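Acetyl-CoA acetyltransferase (Mycobacterium smegmatis, PDB 4EGV) adopts a monomeric thiolase fold with an additional C-terminal domain and probably acts as an acyltransferase. Local coordinates at residues P20-V25 and E390-M395; S117-A122 and V294-H299; V137-S142 and Y383-I388; E325-A330 and V417-T422. One frame throughout, in Å; residues are numbered along the deposited sequence.

Contact 1 (P20-V25 and E390-M395); sequences PVIVGV and EAVNEM
A buried strand-on-helix contact joins the start of strand 20-29 to the middle of helix 383-397, with Val392 meeting Ile22 and Val25 on one face of the mixed sheet. The two segments run at 112° to each other, their axes 9.0 Å apart, so a single helix turn meets the strand. Val392 does most of the work with its fork: CG1, anti to the backbone N (chi1 156°), lies 3.6 Å from Val25 CG1, while CG2 reaches Ile22 CG2 at 3.9 Å. Beta-branched valines and isoleucine suit this place, being short, stiff and wholly apolar. In a regular strand residues three apart would point to opposite faces. A classic beta bulge at Val23 and Gly24, both facing Leu276 of strand 271-279, resets the alternation and brings Ile22 and Val25 to the same side. Helix 383-397 belongs to the central helical layer of the thiolase fold, between its sheet layers. At the margin Asn393 slides past Val25 in the opposite direction, with Asn393 OD1 3.8 Å from Val25 CG2, and its amide suits a partly exposed position. Val25 N, on the backbone, is hydrogen-bonded to Asp56 OD2.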
loop_
_atom_site.group_PDB
_atom_site.type_symbol
_atom_site.label_atom_id
_atom_site.label_comp_id
_atom_site.label_asym_id
_atom_site.label_seq_id
_atom_site.Cartn_x
_atom_site.Cartn_y
_atom_site.Cartn_z
ATOM N N PRO A 20 -14.040 -16.954 10.959
ATOM C CA PRO A 20 -13.457 -17.024 9.632
ATOM C C PRO A 20 -11.988 -17.427 9.621
ATOM O O PRO A 20 -11.170 -16.943 10.412
ATOM C CB PRO A 20 -13.618 -15.610 9.121
ATOM C CG PRO A 20 -13.526 -14.777 10.309
ATOM C CD PRO A 20 -14.136 -15.553 11.423
ATOM N N VAL A 21 -11.669 -18.347 8.728
ATOM C CA VAL A 21 -10.301 -18.736 8.488
ATOM C C VAL A 21 -9.945 -18.618 7.000
ATOM O O VAL A 21 -10.766 -18.920 6.115
ATOM C CB VAL A 21 -10.004 -20.165 9.047
ATOM C CG1 VAL A 21 -9.793 -20.103 10.524
ATOM C CG2 VAL A 21 -11.105 -21.154 8.700
ATOM N N ILE A 22 -8.727 -18.161 6.729
ATOM C CA ILE A 22 -8.165 -18.331 5.387
ATOM C C ILE A 22 -7.680 -19.772 5.167
ATOM O O ILE A 22 -6.834 -20.258 5.947
ATOM C CB ILE A 22 -7.079 -17.312 5.064
ATOM C CG1 ILE A 22 -7.696 -15.931 5.056
ATOM C CG2 ILE A 22 -6.428 -17.621 3.716
ATOM C CD1 ILE A 22 -6.730 -14.847 4.710
ATOM N N VAL A 23 -8.270 -20.443 4.158
ATOM C CA VAL A 23 -7.978 -21.860 3.896
ATOM C C VAL A 23 -7.132 -22.169 2.672
ATOM O O VAL A 23 -6.427 -23.177 2.668
ATOM C CB VAL A 23 -9.186 -22.788 3.955
ATOM C CG1 VAL A 23 -9.822 -22.667 5.294
ATOM C CG2 VAL A 23 -10.152 -22.508 2.834
ATOM N N GLY A 24 -7.174 -21.291 1.667
ATOM C CA GLY A 24 -6.426 -21.499 0.453
ATOM C C GLY A 24 -5.907 -20.202 -0.091
ATOM O O GLY A 24 -6.627 -19.212 -0.129
ATOM N N VAL A 25 -4.649 -20.200 -0.511
ATOM C CA VAL A 25 -4.049 -19.006 -1.110
ATOM C C VAL A 25 -3.452 -19.371 -2.478
ATOM O O VAL A 25 -2.993 -20.499 -2.708
ATOM C CB VAL A 25 -3.006 -18.300 -0.148
ATOM C CG1 VAL A 25 -3.679 -17.793 1.085
ATOM C CG2 VAL A 25 -1.862 -19.177 0.226
ATOM N N GLU A 390 1.734 -14.768 1.054
ATOM C CA GLU A 390 3.020 -15.092 1.657
ATOM C C GLU A 390 2.958 -15.183 3.187
ATOM O O GLU A 390 3.578 -16.077 3.771
ATOM C CB GLU A 390 4.136 -14.117 1.250
ATOM C CG GLU A 390 4.697 -14.251 -0.135
ATOM C CD GLU A 390 5.011 -15.679 -0.601
ATOM O OE1 GLU A 390 5.152 -16.615 0.232
ATOM O OE2 GLU A 390 5.121 -15.855 -1.846
ATOM N N ALA A 391 2.235 -14.242 3.805
ATOM C CA ALA A 391 1.903 -14.268 5.235
ATOM C C ALA A 391 1.261 -15.540 5.664
ATOM O O ALA A 391 1.685 -16.120 6.629
ATOM C CB ALA A 391 1.018 -13.121 5.617
ATOM N N VAL A 392 0.228 -15.961 4.948
ATOM C CA VAL A 392 -0.502 -17.199 5.243
ATOM C C VAL A 392 0.354 -18.462 5.131
ATOM O O VAL A 392 0.240 -19.303 5.957
ATOM C CB VAL A 392 -1.788 -17.333 4.362
ATOM C CG1 VAL A 392 -2.209 -18.748 4.224
ATOM C CG2 VAL A 392 -2.929 -16.508 4.910
ATOM N N ASN A 393 1.202 -18.568 4.120
ATOM C CA ASN A 393 2.178 -19.656 3.981
ATOM C C ASN A 393 3.230 -19.706 5.068
ATOM O O ASN A 393 3.574 -20.780 5.539
ATOM C CB ASN A 393 2.954 -19.579 2.630
ATOM C CG ASN A 393 2.109 -19.972 1.416
ATOM O OD1 ASN A 393 1.288 -20.881 1.476
ATOM N ND2 ASN A 393 2.306 -19.266 0.320
ATOM N N GLU A 394 3.790 -18.542 5.392
ATOM C CA GLU A 394 4.844 -18.409 6.357
ATOM C C GLU A 394 4.305 -18.749 7.739
ATOM O O GLU A 394 5.042 -19.269 8.574
ATOM C CB GLU A 394 5.436 -17.005 6.299
ATOM C CG GLU A 394 6.902 -16.912 6.738
ATOM C CD GLU A 394 7.953 -17.309 5.639
ATOM O OE1 GLU A 394 8.146 -18.527 5.367
ATOM O OE2 GLU A 394 8.620 -16.389 5.093
HETATM N N MSE A 395 3.019 -18.479 7.968
HETATM C CA MSE A 395 2.350 -18.789 9.245
HETATM C C MSE A 395 1.960 -20.261 9.447
HETATM O O MSE A 395 1.911 -20.740 10.581
HETATM C CB MSE A 395 1.165 -17.845 9.508
HETATM C CG MSE A 395 1.581 -16.429 9.829
HETATM SE SE MSE A 395 3.130 -16.215 11.110
HETATM C CE MSE A 395 4.782 -16.170 10.033
#

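Contact 2 (S117-A122 and V294-H299); sequences SPQHLA and VYLRGH
Leu296 of strand 294-303 reaches over to Gln119 and Ala122 of helix 117-130, and its branched end makes the contact, one methyl on a backbone carbonyl and the other near an amide oxygen. With CG anti to the backbone N (chi1 177°), the side chain extends away from the strand and presents its two methyls to these different partners. CD2 lies against the helix backbone, 3.9 Å from Ala122 O, and CD1 comes within 4.3 Å of Gln119 OE1. Ala122 suits this spot because its single methyl does not stand between the leucine and the helix backbone. The CA atoms of Ala122 and Leu296 are still 8.5 Å apart, a gap that a side chain as long as leucine can bridge.

The polar part is carried by Gln119. Its chain leaves the helix fully extended at chi1 and then bends at chi2 (66°), which swings the amide toward the sheet. There Gln119 NE2 is hydrogen-bonded to Tyr420 OH on the neighbouring strand 414-421, and Tyr420 also packs on Leu296.

Backbone geometry contributes as well. Arg297 and Gly298 both face Ile419 in a classic beta bulge, so Leu296 and His299 point toward the helix although three positions separate them. Helix 117-130 packs beside helix 383-397 in the central helical layer of the thiolase fold.

No hydrogen bond joins the two segments, and only 97 Å² is buried between them. Their adhesion probably rests largely on burying one leucine, while a directional bond is supplied by Gln119 and Tyr420, one strand further on.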
loop_
_atom_site.group_PDB
_atom_site.type_symbol
_atom_site.label_atom_id
_atom_site.label_comp_id
_atom_site.label_asym_id
_atom_site.label_seq_id
_atom_site.Cartn_x
_atom_site.Cartn_y
_atom_site.Cartn_z
ATOM N N SER A 117 -7.077 -2.297 -0.915
ATOM C CA SER A 117 -8.265 -3.102 -1.130
ATOM C C SER A 117 -8.192 -4.580 -0.822
ATOM O O SER A 117 -9.174 -5.105 -0.291
ATOM C CB SER A 117 -8.897 -2.883 -2.497
ATOM O OG SER A 117 -8.028 -3.227 -3.551
ATOM N N PRO A 118 -7.052 -5.259 -1.120
ATOM C CA PRO A 118 -6.998 -6.697 -0.788
ATOM C C PRO A 118 -7.212 -6.940 0.704
ATOM O O PRO A 118 -7.930 -7.862 1.097
ATOM C CB PRO A 118 -5.570 -7.076 -1.155
ATOM C CG PRO A 118 -5.138 -6.051 -2.046
ATOM C CD PRO A 118 -5.785 -4.809 -1.702
ATOM N N GLN A 119 -6.591 -6.102 1.522
ATOM C CA GLN A 119 -6.657 -6.284 2.957
ATOM C C GLN A 119 -7.962 -5.739 3.553
ATOM O O GLN A 119 -8.525 -6.358 4.448
ATOM C CB GLN A 119 -5.375 -5.773 3.649
ATOM C CG GLN A 119 -5.362 -5.912 5.089
ATOM C CD GLN A 119 -5.340 -7.292 5.507
ATOM O OE1 GLN A 119 -6.328 -7.798 5.995
ATOM N NE2 GLN A 119 -4.221 -7.943 5.340
ATOM N N HIS A 120 -8.456 -4.622 3.020
ATOM C CA HIS A 120 -9.807 -4.134 3.335
ATOM C C HIS A 120 -10.888 -5.217 3.072
ATOM O O HIS A 120 -11.794 -5.437 3.881
ATOM C CB HIS A 120 -10.092 -2.828 2.577
ATOM C CG HIS A 120 -11.255 -2.033 3.104
ATOM N ND1 HIS A 120 -12.576 -2.307 2.778
ATOM C CD2 HIS A 120 -11.287 -0.923 3.879
ATOM C CE1 HIS A 120 -13.368 -1.420 3.361
ATOM N NE2 HIS A 120 -12.613 -0.575 4.044
ATOM N N LEU A 121 -10.744 -5.904 1.950
ATOM C CA LEU A 121 -11.648 -6.935 1.513
ATOM C C LEU A 121 -11.631 -8.163 2.392
ATOM O O LEU A 121 -12.697 -8.685 2.757
ATOM C CB LEU A 121 -11.247 -7.349 0.100
ATOM C CG LEU A 121 -12.240 -7.362 -1.061
ATOM C CD1 LEU A 121 -13.445 -6.455 -0.871
ATOM C CD2 LEU A 121 -11.426 -6.967 -2.279
ATOM N N ALA A 122 -10.421 -8.636 2.710
ATOM C CA ALA A 122 -10.280 -9.740 3.637
ATOM C C ALA A 122 -10.870 -9.400 5.006
ATOM O O ALA A 122 -11.548 -10.198 5.578
ATOM C CB ALA A 122 -8.845 -10.165 3.756
ATOM N N VAL A 294 -5.735 -20.514 8.851
ATOM C CA VAL A 294 -5.125 -19.311 9.388
ATOM C C VAL A 294 -6.220 -18.300 9.790
ATOM O O VAL A 294 -7.151 -18.028 9.052
ATOM C CB VAL A 294 -4.143 -18.730 8.367
ATOM C CG1 VAL A 294 -3.446 -17.569 8.901
ATOM C CG2 VAL A 294 -3.149 -19.780 7.985
ATOM N N TYR A 295 -6.095 -17.748 10.984
ATOM C CA TYR A 295 -7.029 -16.738 11.510
ATOM C C TYR A 295 -6.588 -15.309 11.225
ATOM O O TYR A 295 -5.434 -14.976 11.245
ATOM C CB TYR A 295 -7.236 -16.940 13.022
ATOM C CG TYR A 295 -7.709 -18.316 13.352
ATOM C CD1 TYR A 295 -9.035 -18.535 13.634
ATOM C CD2 TYR A 295 -6.839 -19.406 13.330
ATOM C CE1 TYR A 295 -9.515 -19.791 13.915
ATOM C CE2 TYR A 295 -7.298 -20.658 13.587
ATOM C CZ TYR A 295 -8.659 -20.855 13.894
ATOM O OH TYR A 295 -9.171 -22.114 14.172
ATOM N N LEU A 296 -7.542 -14.467 10.919
ATOM C CA LEU A 296 -7.275 -13.065 10.839
ATOM C C LEU A 296 -7.477 -12.492 12.255
ATOM O O LEU A 296 -8.560 -12.117 12.653
ATOM C CB LEU A 296 -8.170 -12.427 9.776
ATOM C CG LEU A 296 -8.093 -10.914 9.596
ATOM C CD1 LEU A 296 -6.688 -10.406 9.426
ATOM C CD2 LEU A 296 -8.963 -10.518 8.429
ATOM N N ARG A 297 -6.404 -12.457 13.013
ATOM C CA ARG A 297 -6.473 -12.107 14.402
ATOM C C ARG A 297 -6.642 -10.626 14.647
ATOM O O ARG A 297 -7.441 -10.240 15.462
ATOM C CB ARG A 297 -5.290 -12.672 15.176
ATOM C CG ARG A 297 -5.348 -14.184 15.339
ATOM C CD ARG A 297 -6.376 -14.627 16.401
ATOM N NE ARG A 297 -6.086 -14.135 17.753
ATOM C CZ ARG A 297 -5.282 -14.738 18.633
ATOM N NH1 ARG A 297 -4.669 -15.870 18.349
ATOM N NH2 ARG A 297 -5.078 -14.200 19.817
ATOM N N GLY A 298 -5.920 -9.798 13.917
ATOM C CA GLY A 298 -6.112 -8.369 14.034
ATOM C C GLY A 298 -6.390 -7.688 12.730
ATOM O O GLY A 298 -6.044 -8.170 11.668
ATOM N N HIS A 299 -7.030 -6.540 12.825
ATOM C CA HIS A 299 -7.380 -5.796 11.642
ATOM C C HIS A 299 -7.723 -4.381 12.012
ATOM O O HIS A 299 -8.137 -4.152 13.119
ATOM C CB HIS A 299 -8.556 -6.462 10.945
ATOM C CG HIS A 299 -9.526 -7.113 11.884
ATOM N ND1 HIS A 299 -10.645 -6.472 12.370
ATOM C CD2 HIS A 299 -9.545 -8.355 12.421
ATOM C CE1 HIS A 299 -11.303 -7.292 13.166
ATOM N NE2 HIS A 299 -10.649 -8.435 13.225
#

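Contact 3 (V137-S142 and Y383-I388); sequences VLIFGS and YSMHGI
Phe140 touches helix 383-397 through its backbone, against the side chain of Met385, while its ring belongs to the far side of strand 136-143. Leu138 CG lies at the edge of that ring, in its plane, and Pro94 and Val97 of helix 93-101 also pack on the phenylalanine. The other flat group near the contact is the imidazole of His386, with Tyr383 O at its edge and in plane. His386 ND1 is hydrogen-bonded to Gln27 NE2, and its ring meets that of Phe376 with the planes at about 60°.

Across the contact itself the bridging side chain is Met385, built as selenomethionine. Its CG is anti to the backbone N (chi1 -170°), which sends the chain out toward the strand, and the chain then bends at chi2 and chi3. Met385 SE lies 3.8 Å from Ile139 CG2 and 4.0 Å from Phe140 CA. The modelled position of its terminal methyl is doubtful.

Strand and helix run at 129° with axes 8.9 Å apart, so one long, flexible side chain can span the gap at their crossing. In the layered thiolase fold this strand is packed on both faces: Leu138 and Phe140 face helix 93-101, while Ile139 faces the central helix 383-397. Gly141 is the residue nearest Met385 in the backbone, CA to CA 7.8 Å, and glycine keeps the strand slim at this nearest approach. Ile139 suits its inward position as a bulky apolar residue whose CG2, anti to its own backbone N, is the branch that touches. Met385 also packs on Ala273 of strand 271-279.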
loop_
_atom_site.group_PDB
_atom_site.type_symbol
_atom_site.label_atom_id
_atom_site.label_comp_id
_atom_site.label_asym_id
_atom_site.label_seq_id
_atom_site.Cartn_x
_atom_site.Cartn_y
_atom_site.Cartn_z
ATOM N N VAL A 137 -16.101 -17.457 0.773
ATOM C CA VAL A 137 -15.813 -16.316 -0.041
ATOM C C VAL A 137 -14.499 -16.520 -0.774
ATOM O O VAL A 137 -13.558 -17.035 -0.232
ATOM C CB VAL A 137 -15.742 -15.037 0.840
ATOM C CG1 VAL A 137 -15.336 -13.776 0.020
ATOM C CG2 VAL A 137 -17.053 -14.818 1.580
ATOM N N LEU A 138 -14.461 -16.106 -2.026
ATOM C CA LEU A 138 -13.234 -16.069 -2.820
ATOM C C LEU A 138 -12.881 -14.643 -3.230
ATOM O O LEU A 138 -13.671 -13.941 -3.807
ATOM C CB LEU A 138 -13.328 -16.972 -4.073
ATOM C CG LEU A 138 -12.043 -17.111 -4.906
ATOM C CD1 LEU A 138 -10.921 -17.742 -4.057
ATOM C CD2 LEU A 138 -12.243 -17.901 -6.167
ATOM N N ILE A 139 -11.665 -14.234 -2.907
ATOM C CA ILE A 139 -11.130 -12.948 -3.271
ATOM C C ILE A 139 -10.013 -13.124 -4.315
ATOM O O ILE A 139 -9.267 -14.091 -4.265
ATOM C CB ILE A 139 -10.632 -12.287 -1.992
ATOM C CG1 ILE A 139 -11.819 -11.860 -1.138
ATOM C CG2 ILE A 139 -9.749 -11.068 -2.246
ATOM C CD1 ILE A 139 -11.439 -11.622 0.322
ATOM N N PHE A 140 -9.915 -12.236 -5.287
ATOM C CA PHE A 140 -8.884 -12.396 -6.294
ATOM C C PHE A 140 -8.587 -11.067 -6.964
ATOM O O PHE A 140 -9.344 -10.110 -6.828
ATOM C CB PHE A 140 -9.238 -13.482 -7.334
ATOM C CG PHE A 140 -10.636 -13.376 -7.861
ATOM C CD1 PHE A 140 -10.987 -12.378 -8.758
ATOM C CD2 PHE A 140 -11.619 -14.247 -7.412
ATOM C CE1 PHE A 140 -12.286 -12.254 -9.228
ATOM C CE2 PHE A 140 -12.966 -14.121 -7.879
ATOM C CZ PHE A 140 -13.274 -13.117 -8.794
ATOM N N GLY A 141 -7.457 -10.994 -7.660
ATOM C CA GLY A 141 -7.103 -9.803 -8.402
ATOM C C GLY A 141 -6.018 -10.164 -9.372
ATOM O O GLY A 141 -5.474 -11.221 -9.247
ATOM N N SER A 142 -5.687 -9.295 -10.320
ATOM C CA SER A 142 -4.683 -9.589 -11.358
ATOM C C SER A 142 -4.278 -8.357 -12.136
ATOM O O SER A 142 -4.932 -7.326 -12.074
ATOM C CB SER A 142 -5.148 -10.680 -12.348
ATOM O OG SER A 142 -6.393 -10.368 -12.939
ATOM N N TYR A 383 -1.058 -5.650 -5.200
ATOM C CA TYR A 383 0.147 -6.110 -4.530
ATOM C C TYR A 383 -0.067 -6.805 -3.188
ATOM O O TYR A 383 0.470 -7.874 -2.965
ATOM C CB TYR A 383 1.133 -4.970 -4.332
ATOM C CG TYR A 383 2.232 -5.395 -3.388
ATOM C CD1 TYR A 383 3.320 -6.153 -3.854
ATOM C CD2 TYR A 383 2.163 -5.102 -2.017
ATOM C CE1 TYR A 383 4.283 -6.565 -3.019
ATOM C CE2 TYR A 383 3.150 -5.530 -1.170
ATOM C CZ TYR A 383 4.201 -6.261 -1.681
ATOM O OH TYR A 383 5.206 -6.681 -0.862
ATOM N N SER A 384 -0.839 -6.208 -2.290
ATOM C CA SER A 384 -1.032 -6.782 -0.952
ATOM C C SER A 384 -1.699 -8.147 -0.920
ATOM O O SER A 384 -1.753 -8.780 0.108
ATOM C CB SER A 384 -1.772 -5.817 -0.000
ATOM O OG SER A 384 -0.878 -4.949 0.674
HETATM N N MSE A 385 -2.219 -8.631 -2.016
HETATM C CA MSE A 385 -2.800 -9.939 -1.946
HETATM C C MSE A 385 -1.754 -11.026 -2.035
HETATM O O MSE A 385 -1.957 -12.131 -1.547
HETATM C CB MSE A 385 -3.768 -10.119 -3.064
HETATM C CG MSE A 385 -4.563 -11.343 -2.886
HETATM SE SE MSE A 385 -6.188 -10.983 -3.662
HETATM C CE MSE A 385 -5.699 -10.690 -5.488
ATOM N N HIS A 386 -0.662 -10.701 -2.707
ATOM C CA HIS A 386 0.544 -11.481 -2.678
ATOM C C HIS A 386 1.201 -11.511 -1.264
ATOM O O HIS A 386 1.679 -12.535 -0.824
ATOM C CB HIS A 386 1.496 -10.936 -3.753
ATOM C CG HIS A 386 0.984 -11.144 -5.142
ATOM N ND1 HIS A 386 1.077 -12.358 -5.787
ATOM C CD2 HIS A 386 0.336 -10.310 -5.991
ATOM C CE1 HIS A 386 0.532 -12.258 -6.980
ATOM N NE2 HIS A 386 0.082 -11.026 -7.129
ATOM N N GLY A 387 1.201 -10.357 -0.601
ATOM C CA GLY A 387 1.558 -10.203 0.790
ATOM C C GLY A 387 0.798 -11.117 1.727
ATOM O O GLY A 387 1.403 -11.853 2.501
ATOM N N ILE A 388 -0.525 -11.067 1.636
ATOM C CA ILE A 388 -1.400 -11.953 2.373
ATOM C C ILE A 388 -1.117 -13.427 2.092
ATOM O O ILE A 388 -1.077 -14.248 3.016
ATOM C CB ILE A 388 -2.888 -11.611 2.151
ATOM C CG1 ILE A 388 -3.148 -10.173 2.587
ATOM C CG2 ILE A 388 -3.792 -12.558 2.892
ATOM C CD1 ILE A 388 -4.530 -9.601 2.262
#

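Contact 4 (E325-A330 and V417-T422); sequences EALRVA and VGIYST
Ile419 and Ala326 have the most surface buried where helix 317-330 lies along strand 414-421, the two segments inclined at only 30° with axes 8.4 Å apart. Ile419 puts CG1 beside its backbone N (chi1 -58°) and carries CD1 out to the helix. This methyl rests near the backbone of Ala326, 3.4 Å from Ala326 O, and meets Leu327 CD1 at 3.5 Å, the two side chains crossing at about a right angle. Ala326 is small enough to bring the backbones close, its CA 6.4 Å from that of Val417. Its CB touches Val417 CG1 at 3.8 Å, so one methyl touches both the valine and the isoleucine.

Leu327 starts out pointing away from the strand, but its length lets the branch return to Ile419. On the outer side of the helix, Arg328 grips Glu325 side-on: NE to OE1 and NH2 to OE2, the latter at 3.2 Å. Glu325 OE2 is also hydrogen-bonded to Asn431 N.

Strand 414-421 runs between strands 294-303 and 402-409. Helix 317-330, of an outer layer in the layered thiolase fold, covers one face of it, where Ile419 also packs on Phe402 and Leu404, and Tyr420 points to the other face, toward helix 117-130.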
loop_
_atom_site.group_PDB
_atom_site.type_symbol
_atom_site.label_atom_id
_atom_site.label_comp_id
_atom_site.label_asym_id
_atom_site.label_seq_id
_atom_site.Cartn_x
_atom_site.Cartn_y
_atom_site.Cartn_z
ATOM N N GLU A 325 -4.127 -0.314 16.381
ATOM C CA GLU A 325 -5.441 -0.902 16.625
ATOM C C GLU A 325 -5.505 -2.386 16.212
ATOM O O GLU A 325 -6.122 -3.211 16.901
ATOM C CB GLU A 325 -6.529 -0.067 15.946
ATOM C CG GLU A 325 -7.929 -0.693 15.863
ATOM C CD GLU A 325 -8.619 -0.842 17.216
ATOM O OE1 GLU A 325 -8.142 -0.270 18.204
ATOM O OE2 GLU A 325 -9.646 -1.532 17.284
ATOM N N ALA A 326 -4.855 -2.733 15.106
ATOM C CA ALA A 326 -4.763 -4.106 14.663
ATOM C C ALA A 326 -3.966 -4.950 15.612
ATOM O O ALA A 326 -4.232 -6.116 15.744
ATOM C CB ALA A 326 -4.153 -4.156 13.341
ATOM N N LEU A 327 -2.965 -4.354 16.251
ATOM C CA LEU A 327 -2.184 -4.979 17.296
ATOM C C LEU A 327 -3.028 -5.262 18.535
ATOM O O LEU A 327 -2.965 -6.338 19.100
ATOM C CB LEU A 327 -0.993 -4.092 17.649
ATOM C CG LEU A 327 0.469 -4.464 17.372
ATOM C CD1 LEU A 327 0.617 -5.585 16.383
ATOM C CD2 LEU A 327 1.260 -3.271 16.900
ATOM N N ARG A 328 -3.822 -4.284 18.946
ATOM C CA ARG A 328 -4.729 -4.461 20.067
ATOM C C ARG A 328 -5.723 -5.635 19.872
ATOM O O ARG A 328 -5.696 -6.593 20.637
ATOM C CB ARG A 328 -5.451 -3.146 20.395
ATOM C CG ARG A 328 -6.128 -3.151 21.748
ATOM C CD ARG A 328 -7.086 -1.983 21.903
ATOM N NE ARG A 328 -8.193 -2.028 20.954
ATOM C CZ ARG A 328 -9.348 -2.659 21.150
ATOM N NH1 ARG A 328 -9.582 -3.302 22.267
ATOM N NH2 ARG A 328 -10.282 -2.639 20.220
ATOM N N VAL A 329 -6.494 -5.586 18.811
ATOM C CA VAL A 329 -7.330 -6.675 18.362
ATOM C C VAL A 329 -6.729 -8.080 18.414
ATOM O O VAL A 329 -7.425 -8.996 18.708
ATOM C CB VAL A 329 -7.918 -6.340 16.972
ATOM C CG1 VAL A 329 -8.852 -7.358 16.509
ATOM C CG2 VAL A 329 -8.627 -5.075 17.039
ATOM N N ALA A 330 -5.451 -8.262 18.163
ATOM C CA ALA A 330 -4.862 -9.581 18.261
ATOM C C ALA A 330 -4.501 -10.025 19.650
ATOM O O ALA A 330 -4.248 -11.172 19.861
ATOM C CB ALA A 330 -3.681 -9.650 17.429
ATOM N N VAL A 417 -4.767 -3.031 7.703
ATOM C CA VAL A 417 -3.834 -3.927 8.342
ATOM C C VAL A 417 -4.539 -5.226 8.669
ATOM O O VAL A 417 -5.665 -5.232 9.058
ATOM C CB VAL A 417 -3.156 -3.283 9.624
ATOM C CG1 VAL A 417 -2.108 -4.208 10.182
ATOM C CG2 VAL A 417 -2.560 -1.937 9.308
ATOM N N GLY A 418 -3.857 -6.327 8.435
ATOM C CA GLY A 418 -4.266 -7.619 8.907
ATOM C C GLY A 418 -3.125 -8.327 9.624
ATOM O O GLY A 418 -1.964 -8.237 9.242
ATOM N N ILE A 419 -3.459 -9.024 10.700
ATOM C CA ILE A 419 -2.512 -9.834 11.420
ATOM C C ILE A 419 -3.051 -11.234 11.380
ATOM O O ILE A 419 -4.186 -11.456 11.689
ATOM C CB ILE A 419 -2.296 -9.353 12.875
ATOM C CG1 ILE A 419 -1.817 -7.890 12.878
ATOM C CG2 ILE A 419 -1.329 -10.279 13.581
ATOM C CD1 ILE A 419 -1.485 -7.300 14.209
ATOM N N TYR A 420 -2.192 -12.160 10.975
ATOM C CA TYR A 420 -2.514 -13.570 10.746
ATOM C C TYR A 420 -1.725 -14.522 11.671
ATOM O O TYR A 420 -0.587 -14.231 12.039
ATOM C CB TYR A 420 -2.221 -13.894 9.283
ATOM C CG TYR A 420 -2.983 -13.026 8.328
ATOM C CD1 TYR A 420 -4.245 -13.387 7.927
ATOM C CD2 TYR A 420 -2.463 -11.851 7.840
ATOM C CE1 TYR A 420 -4.976 -12.587 7.074
ATOM C CE2 TYR A 420 -3.179 -11.068 6.999
ATOM C CZ TYR A 420 -4.444 -11.440 6.622
ATOM O OH TYR A 420 -5.188 -10.688 5.747
ATOM N N SER A 421 -2.355 -15.637 12.043
ATOM C CA SER A 421 -1.775 -16.704 12.883
ATOM C C SER A 421 -2.592 -17.993 12.832
ATOM O O SER A 421 -3.787 -17.983 12.583
ATOM C CB SER A 421 -1.702 -16.273 14.336
ATOM O OG SER A 421 -1.091 -17.266 15.101
ATOM N N THR A 422 -1.940 -19.112 13.096
ATOM C CA THR A 422 -2.626 -20.396 13.224
ATOM C C THR A 422 -3.330 -20.578 14.572
ATOM O O THR A 422 -4.220 -21.422 14.708
ATOM C CB THR A 422 -1.663 -21.567 13.052
ATOM O OG1 THR A 422 -0.485 -21.332 13.823
ATOM C CG2 THR A 422 -1.310 -21.765 11.590
#

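In the fold
All four contacts are buried and join a helix to the same mixed sheet, yet they use different layers. Contacts 1 and 3 share helix 383-397, which meets strands 20-29 and 136-143 at steep angles. Contact 2 adds helix 117-130 beside it, and these three cluster with centres 10 to 11 Å apart. Contact 4 lies against the opposite face, its helix nearly aligned with its strand, yet only 8 Å centre to centre from contact 2. Strands 294-303 and 414-421, adjacent in the sheet, tie those two together through backbone bonds. Chemistry follows place: apolar side chains dominate contacts 1, 3 and 4, contact 2 includes a buried amide, and Asn393 in contact 1 and Arg328 in contact 4 lie toward solvent.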